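Obscurin (Homo sapiens, PDB 4C4K) is a giant muscle protein that probably links and organises sarcomere components through its immunoglobulin-like domains and signals through RhoGEF and protein kinase regions. Local coordinates at residues L62-L67 / G73-R78. Residues are numbered along the deposited sequence; the frame is centred on the assembly and turned at random.
Sequences LTILDL and GQYVCR
Y75 reaches from one strand toward I64 and L62 on the other, and its side chain, ring and hydroxyl together, makes the whole of this contact. I64 works the outer end: its CD1 sits 3.5 Å from Y75 OH and nearly as close to the ring, 3.6 Å from CZ. L62 lies nearer the root of the ring, its CD2 3.9 Å from Y75 CD2. Both methyls come at the ring obliquely. The side chains of I64 and Y75 approach from opposite directions, whereas L62 crosses Y75 at about a right angle. No hydrogen bond joins the segments, so apolar packing holds them here, and it is wholly buried. The backbones stay far apart, with the CA atoms of L62 and C77, the nearest pair, 9.5 Å from each other. That spacing separates the two sheets of an I-set immunoglobulin β-sandwich: 59-64 belongs to one antiparallel sheet, 73-80 to the other, and the three side chains lie in the layer between them. Y75 also makes the tyrosine corner of this fold, its hydroxyl hydrogen-bonded to the backbone O of D71 in the Asp-X-Gly-X-Tyr sequence. The glycine of that sequence, G73, has backbone angles (phi 136°) that would press a CB onto the carbonyl O of the residue before it. A phenylalanine in place of Y75 could keep the ring packed on L62 and I64, but would probably leave D71 O without its hydroxyl mate and the turn less firmly tied to the strand. With CG anti to its carbonyl carbon (chi1 -70°), Y75 extends its ring across the core, where L24 and L92 also touch it. On strand 59-64, backbone hydrogen bonds of L62 with L24 and of I64 with A22 fix the two residues in their sheet, while W38 and V45 pack against L62.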
loop_
_atom_site.group_PDB
_atom_site.type_symbol
_atom_site.label_atom_id
_atom_site.label_comp_id
_atom_site.label_asym_id
_atom_site.label_seq_id
_atom_site.Cartn_x
_atom_site.Cartn_y
_atom_site.Cartn_z
ATOM N N LEU A 62 -3.089 2.893 13.789
ATOM C CA LEU A 62 -4.523 2.702 13.864
ATOM C C LEU A 62 -4.768 1.496 14.768
ATOM O O LEU A 62 -4.439 0.374 14.387
ATOM C CB LEU A 62 -5.181 2.482 12.489
ATOM C CG LEU A 62 -6.703 2.114 12.535
ATOM C CD1 LEU A 62 -7.523 3.165 13.350
ATOM C CD2 LEU A 62 -7.259 1.943 11.138
ATOM N N THR A 63 -5.348 1.722 15.965
ATOM C CA THR A 63 -5.679 0.616 16.866
ATOM C C THR A 63 -7.180 0.434 16.828
ATOM O O THR A 63 -7.908 1.409 16.919
ATOM C CB THR A 63 -5.185 0.888 18.305
ATOM O OG1 THR A 63 -3.766 0.991 18.271
ATOM C CG2 THR A 63 -5.589 -0.218 19.281
ATOM N N ILE A 64 -7.641 -0.804 16.706
ATOM C CA ILE A 64 -9.084 -1.112 16.682
ATOM C C ILE A 64 -9.400 -1.902 17.919
ATOM O O ILE A 64 -8.826 -2.974 18.109
ATOM C CB ILE A 64 -9.504 -1.851 15.366
ATOM C CG1 ILE A 64 -8.991 -1.061 14.138
ATOM C CG2 ILE A 64 -11.034 -2.040 15.308
ATOM C CD1 ILE A 64 -9.034 -1.820 12.756
ATOM N N LEU A 65 -10.332 -1.392 18.750
ATOM C CA LEU A 65 -10.697 -2.031 19.988
ATOM C C LEU A 65 -12.004 -2.773 19.847
ATOM O O LEU A 65 -12.859 -2.372 19.055
ATOM C CB LEU A 65 -10.802 -0.997 21.111
ATOM C CG LEU A 65 -9.538 -0.142 21.412
ATOM C CD1 LEU A 65 -9.809 0.784 22.604
ATOM C CD2 LEU A 65 -8.330 -1.035 21.770
ATOM N N ASP A 66 -12.165 -3.849 20.618
ATOM C CA ASP A 66 -13.399 -4.632 20.654
ATOM C C ASP A 66 -13.853 -5.062 19.258
ATOM O O ASP A 66 -14.970 -4.766 18.850
ATOM C CB ASP A 66 -14.502 -3.856 21.406
ATOM C CG ASP A 66 -15.524 -4.759 22.059
ATOM O OD1 ASP A 66 -15.239 -5.979 22.198
ATOM O OD2 ASP A 66 -16.601 -4.247 22.459
ATOM N N LEU A 67 -12.952 -5.710 18.518
ATOM C CA LEU A 67 -13.164 -6.179 17.139
ATOM C C LEU A 67 -14.514 -6.816 16.892
ATOM O O LEU A 67 -14.964 -7.639 17.679
ATOM C CB LEU A 67 -12.082 -7.200 16.748
ATOM C CG LEU A 67 -10.652 -6.695 16.645
ATOM C CD1 LEU A 67 -9.703 -7.860 16.577
ATOM C CD2 LEU A 67 -10.485 -5.755 15.445
ATOM N N GLY A 73 -11.418 -6.840 6.574
ATOM C CA GLY A 73 -11.254 -6.276 5.246
ATOM C C GLY A 73 -9.919 -5.616 5.031
ATOM O O GLY A 73 -8.954 -5.890 5.743
ATOM N N GLN A 74 -9.864 -4.759 4.029
ATOM C CA GLN A 74 -8.641 -4.100 3.637
ATOM C C GLN A 74 -8.602 -2.679 4.141
ATOM O O GLN A 74 -9.532 -1.902 3.905
ATOM C CB GLN A 74 -8.513 -4.143 2.097
ATOM C CG GLN A 74 -7.148 -3.733 1.606
ATOM C CD GLN A 74 -7.151 -3.535 0.125
ATOM O OE1 GLN A 74 -7.439 -2.449 -0.357
ATOM N NE2 GLN A 74 -6.861 -4.589 -0.621
ATOM N N TYR A 75 -7.514 -2.335 4.820
ATOM C CA TYR A 75 -7.277 -0.979 5.298
ATOM C C TYR A 75 -6.194 -0.380 4.422
ATOM O O TYR A 75 -5.171 -1.012 4.222
ATOM C CB TYR A 75 -6.859 -0.976 6.780
ATOM C CG TYR A 75 -8.006 -1.352 7.695
ATOM C CD1 TYR A 75 -8.398 -2.682 7.844
ATOM C CD2 TYR A 75 -8.709 -0.380 8.405
ATOM C CE1 TYR A 75 -9.476 -3.032 8.655
ATOM C CE2 TYR A 75 -9.786 -0.723 9.225
ATOM C CZ TYR A 75 -10.166 -2.050 9.340
ATOM O OH TYR A 75 -11.245 -2.408 10.108
ATOM N N VAL A 76 -6.402 0.833 3.898
ATOM C CA VAL A 76 -5.387 1.480 3.071
ATOM C C VAL A 76 -4.794 2.623 3.894
ATOM O O VAL A 76 -5.545 3.402 4.491
ATOM C CB VAL A 76 -5.981 1.989 1.713
ATOM C CG1 VAL A 76 -4.920 2.724 0.881
ATOM C CG2 VAL A 76 -6.585 0.832 0.914
ATOM N N CYS A 77 -3.460 2.721 3.942
ATOM C CA CYS A 77 -2.820 3.851 4.586
ATOM C C CYS A 77 -2.417 4.829 3.498
ATOM O O CYS A 77 -1.799 4.425 2.508
ATOM C CB CYS A 77 -1.623 3.422 5.420
ATOM S SG CYS A 77 -0.906 4.777 6.373
ATOM N N ARG A 78 -2.814 6.106 3.651
ATOM C CA ARG A 78 -2.550 7.163 2.679
ATOM C C ARG A 78 -1.707 8.249 3.334
ATOM O O ARG A 78 -2.078 8.746 4.392
ATOM C CB ARG A 78 -3.887 7.713 2.121
ATOM C CG ARG A 78 -3.768 8.875 1.123
ATOM C CD ARG A 78 -5.147 9.395 0.731
ATOM N NE ARG A 78 -5.062 10.532 -0.190
ATOM C CZ ARG A 78 -5.564 11.743 0.043
ATOM N NH1 ARG A 78 -6.219 11.994 1.173
ATOM N NH2 ARG A 78 -5.421 12.712 -0.854
#